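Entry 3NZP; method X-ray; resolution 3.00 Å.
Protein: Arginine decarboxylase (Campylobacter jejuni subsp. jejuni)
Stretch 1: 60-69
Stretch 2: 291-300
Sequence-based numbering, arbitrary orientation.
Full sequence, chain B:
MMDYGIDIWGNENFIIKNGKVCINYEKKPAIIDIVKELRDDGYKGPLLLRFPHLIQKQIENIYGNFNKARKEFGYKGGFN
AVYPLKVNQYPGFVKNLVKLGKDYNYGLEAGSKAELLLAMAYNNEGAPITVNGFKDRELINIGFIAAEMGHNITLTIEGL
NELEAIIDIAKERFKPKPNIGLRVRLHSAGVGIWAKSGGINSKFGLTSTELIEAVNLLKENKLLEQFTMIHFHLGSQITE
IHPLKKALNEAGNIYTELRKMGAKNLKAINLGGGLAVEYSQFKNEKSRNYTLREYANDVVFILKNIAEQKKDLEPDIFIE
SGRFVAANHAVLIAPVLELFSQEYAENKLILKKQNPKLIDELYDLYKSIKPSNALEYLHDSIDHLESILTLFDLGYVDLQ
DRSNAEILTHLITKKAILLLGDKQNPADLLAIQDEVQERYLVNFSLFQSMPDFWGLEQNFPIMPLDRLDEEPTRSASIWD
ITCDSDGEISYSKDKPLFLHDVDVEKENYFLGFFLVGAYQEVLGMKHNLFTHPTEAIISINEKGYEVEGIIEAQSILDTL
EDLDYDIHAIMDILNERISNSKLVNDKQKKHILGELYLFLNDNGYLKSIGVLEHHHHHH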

# COMPACT_ATOMS: atom_id res chain seq x y z
N GLU B 60 4.73 -6.69 29.39
CA GLU B 60 5.55 -6.94 30.56
C GLU B 60 7.01 -7.10 30.16
O GLU B 60 7.91 -7.01 30.99
CB GLU B 60 5.06 -8.18 31.32
CG GLU B 60 4.68 -9.36 30.48
CD GLU B 60 3.89 -10.41 31.27
OE1 GLU B 60 2.83 -10.06 31.86
OE2 GLU B 60 4.32 -11.59 31.30
N ASN B 61 7.24 -7.31 28.88
CA ASN B 61 8.59 -7.45 28.41
C ASN B 61 9.22 -6.05 28.31
O ASN B 61 10.38 -5.86 28.66
CB ASN B 61 8.58 -8.17 27.07
CG ASN B 61 9.96 -8.57 26.61
OD1 ASN B 61 10.78 -9.02 27.41
ND2 ASN B 61 10.21 -8.43 25.32
N ILE B 62 8.44 -5.06 27.87
CA ILE B 62 8.93 -3.69 27.77
C ILE B 62 9.14 -3.14 29.18
O ILE B 62 10.26 -2.75 29.53
CB ILE B 62 7.93 -2.78 27.01
CG1 ILE B 62 7.86 -3.21 25.54
CG2 ILE B 62 8.37 -1.33 27.07
CD1 ILE B 62 6.89 -2.42 24.73
N TYR B 63 8.09 -3.12 29.98
CA TYR B 63 8.21 -2.64 31.35
C TYR B 63 9.29 -3.42 32.11
O TYR B 63 10.05 -2.86 32.89
CB TYR B 63 6.87 -2.74 32.07
CG TYR B 63 5.98 -1.58 31.74
CD1 TYR B 63 5.21 -1.55 30.58
CD2 TYR B 63 5.96 -0.47 32.58
CE1 TYR B 63 4.44 -0.43 30.26
CE2 TYR B 63 5.20 0.64 32.27
CZ TYR B 63 4.44 0.66 31.12
OH TYR B 63 3.71 1.79 30.85
N GLY B 64 9.35 -4.73 31.84
CA GLY B 64 10.34 -5.57 32.48
C GLY B 64 11.76 -5.08 32.27
O GLY B 64 12.50 -4.87 33.24
N ASN B 65 12.15 -4.87 31.02
CA ASN B 65 13.49 -4.41 30.73
C ASN B 65 13.79 -3.01 31.22
O ASN B 65 14.85 -2.77 31.78
CB ASN B 65 13.75 -4.46 29.23
CG ASN B 65 14.06 -5.84 28.76
OD1 ASN B 65 13.17 -6.67 28.64
ND2 ASN B 65 15.34 -6.11 28.51
N PHE B 66 12.87 -2.08 31.01
CA PHE B 66 13.12 -0.73 31.45
C PHE B 66 13.18 -0.64 32.96
O PHE B 66 13.87 0.23 33.50
CB PHE B 66 12.06 0.24 30.87
CG PHE B 66 12.50 0.91 29.61
CD1 PHE B 66 13.32 2.03 29.65
CD2 PHE B 66 12.17 0.38 28.37
CE1 PHE B 66 13.81 2.61 28.48
CE2 PHE B 66 12.64 0.95 27.19
CZ PHE B 66 13.47 2.07 27.24
N ASN B 67 12.50 -1.53 33.66
CA ASN B 67 12.59 -1.46 35.11
C ASN B 67 13.93 -2.00 35.57
O ASN B 67 14.61 -1.39 36.39
CB ASN B 67 11.43 -2.20 35.76
CG ASN B 67 10.17 -1.38 35.76
OD1 ASN B 67 10.22 -0.14 35.81
ND2 ASN B 67 9.01 -2.05 35.70
N LYS B 68 14.32 -3.14 35.02
CA LYS B 68 15.59 -3.74 35.37
C LYS B 68 16.72 -2.79 34.97
O LYS B 68 17.75 -2.73 35.62
CB LYS B 68 15.74 -5.10 34.68
CG LYS B 68 14.66 -6.06 35.15
CD LYS B 68 14.98 -7.52 34.90
CE LYS B 68 14.90 -7.90 33.45
NZ LYS B 68 15.13 -9.36 33.29
N ALA B 69 16.51 -2.02 33.91
CA ALA B 69 17.52 -1.09 33.48
C ALA B 69 17.57 0.08 34.44
O ALA B 69 18.64 0.61 34.73
CB ALA B 69 17.22 -0.58 32.08
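Stretch 2 291-300: TLREYANDVV

Stretch 2 packs on stretch 1 as one helix against another, a close and largely apolar contact between segments far apart in sequence, with no clear hydrogen bond passing between them. Residues 60-69 are helical throughout, within a helix that extends beyond both ends of the stretch. In stretch 2 the helix runs from L292 through V300 and onward; T291 precedes it at the N-cap position, where its OG1 accepts from E294 N at 3.0 Å. Regular i to i+4 backbone bonds, such as A296 N to L292 O at 2.8 Å and V300 N to A296 O at 2.9 Å, confirm the conformation.

The two N-to-C directions differ by 44°, with a signed crossing angle of -44°, so the helices run in broadly the same sense. Their axes approach to 8.5 Å. The close backbones show in the CA distances, F66 CA to A296 CA 5.3 Å and A69 CA to N297 CA 5.1 Å; the small side chains of A69 and A296 also meet, CB to CB at 3.7 Å. Together the two stretches bury 583 Å².

A69 points toward stretch 2 and acts as a knob, its side chain sitting among R293, A296, N297 and V300. Its CB is 3.3 Å from N297 OD1 and 4.0 Å from V300 CG2. The wall of this hole is braced within stretch 2, since R293 NE donates to N297 OD1 at 2.9 Å. The R293 guanidinium then lies with one face over A69 N and the carbonyl carbon of K68; although R293 NH1 comes within 3.2 Å of K68 O, the angle is too poor for a hydrogen bond.

F66 supplies the main aromatic surface. Its CA-to-CB bond points sideways, but the end of the side chain comes nearer to stretch 2. A296 CB stands 3.8 Å from the centroid of the F66 ring and only 1° off its normal, a CH-pi contact over the face. At the ring edge, F66 CE1 is 3.9 Å from V299 CB and F66 CZ is 3.5 Å from Y295 CE1. The F66 and Y295 rings meet rim to rim, neither over the face of the other, with centroids 5.8 Å apart and planes at 83°.

Toward the start of the stretch 2 helix, L292 points at stretch 1 and brings its CD1 to 3.6 Å from N61 O and 4.3 Å from I62 CA. N65, also directed across the interface, packs beside L292 and R293, its CB 4.4 Å from A296 CB.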

# COMPACT_ATOMS: atom_id res chain seq x y z
N THR B 291 19.82 -5.17 21.48
CA THR B 291 18.75 -5.90 22.23
C THR B 291 17.83 -4.92 22.96
O THR B 291 18.14 -3.75 23.11
CB THR B 291 19.36 -6.85 23.27
OG1 THR B 291 19.86 -6.10 24.38
CG2 THR B 291 20.49 -7.65 22.66
N LEU B 292 16.68 -5.41 23.43
CA LEU B 292 15.76 -4.53 24.14
C LEU B 292 16.46 -3.96 25.37
O LEU B 292 16.40 -2.76 25.63
CB LEU B 292 14.51 -5.30 24.58
CG LEU B 292 13.23 -4.48 24.79
CD1 LEU B 292 12.25 -5.29 25.62
CD2 LEU B 292 13.53 -3.16 25.48
N ARG B 293 17.13 -4.84 26.12
CA ARG B 293 17.85 -4.45 27.33
C ARG B 293 18.89 -3.38 27.01
O ARG B 293 19.06 -2.42 27.77
CB ARG B 293 18.50 -5.68 27.98
CG ARG B 293 19.16 -5.41 29.34
CD ARG B 293 18.18 -4.76 30.30
NE ARG B 293 18.82 -4.26 31.52
CZ ARG B 293 19.02 -4.97 32.62
NH1 ARG B 293 19.61 -4.40 33.66
NH2 ARG B 293 18.64 -6.24 32.69
N GLU B 294 19.58 -3.56 25.89
CA GLU B 294 20.60 -2.61 25.46
C GLU B 294 19.94 -1.25 25.23
O GLU B 294 20.44 -0.20 25.66
CB GLU B 294 21.27 -3.09 24.18
CG GLU B 294 22.34 -2.15 23.69
CD GLU B 294 23.20 -2.74 22.58
OE1 GLU B 294 24.18 -2.08 22.19
OE2 GLU B 294 22.91 -3.86 22.10
N TYR B 295 18.81 -1.27 24.54
CA TYR B 295 18.06 -0.05 24.26
C TYR B 295 17.69 0.60 25.60
O TYR B 295 17.91 1.79 25.80
CB TYR B 295 16.82 -0.40 23.44
CG TYR B 295 15.88 0.75 23.19
CD1 TYR B 295 14.76 0.94 23.99
CD2 TYR B 295 16.12 1.65 22.17
CE1 TYR B 295 13.89 1.99 23.77
CE2 TYR B 295 15.26 2.72 21.94
CZ TYR B 295 14.15 2.88 22.74
OH TYR B 295 13.30 3.95 22.54
N ALA B 296 17.14 -0.19 26.51
CA ALA B 296 16.76 0.34 27.81
C ALA B 296 17.98 0.85 28.59
O ALA B 296 17.99 2.00 29.05
CB ALA B 296 16.00 -0.72 28.63
N ASN B 297 19.01 0.02 28.75
CA ASN B 297 20.19 0.46 29.48
C ASN B 297 20.73 1.76 28.90
O ASN B 297 21.03 2.71 29.63
CB ASN B 297 21.29 -0.60 29.46
CG ASN B 297 20.93 -1.83 30.25
OD1 ASN B 297 20.24 -1.74 31.27
ND2 ASN B 297 21.41 -2.98 29.81
N ASP B 298 20.83 1.82 27.57
CA ASP B 298 21.32 3.03 26.92
C ASP B 298 20.47 4.24 27.28
O ASP B 298 21.00 5.30 27.61
CB ASP B 298 21.38 2.83 25.41
CG ASP B 298 22.53 1.96 25.00
OD1 ASP B 298 22.62 1.56 23.81
OD2 ASP B 298 23.37 1.66 25.87
N VAL B 299 19.15 4.10 27.22
CA VAL B 299 18.28 5.23 27.54
C VAL B 299 18.50 5.70 28.96
O VAL B 299 18.76 6.89 29.20
CB VAL B 299 16.77 4.87 27.36
CG1 VAL B 299 15.89 6.03 27.84
CG2 VAL B 299 16.49 4.58 25.90
N VAL B 300 18.42 4.78 29.91
CA VAL B 300 18.60 5.14 31.31
C VAL B 300 19.97 5.73 31.60
O VAL B 300 20.10 6.66 32.39
CB VAL B 300 18.39 3.93 32.20
CG1 VAL B 300 18.62 4.32 33.65
CG2 VAL B 300 17.00 3.39 32.01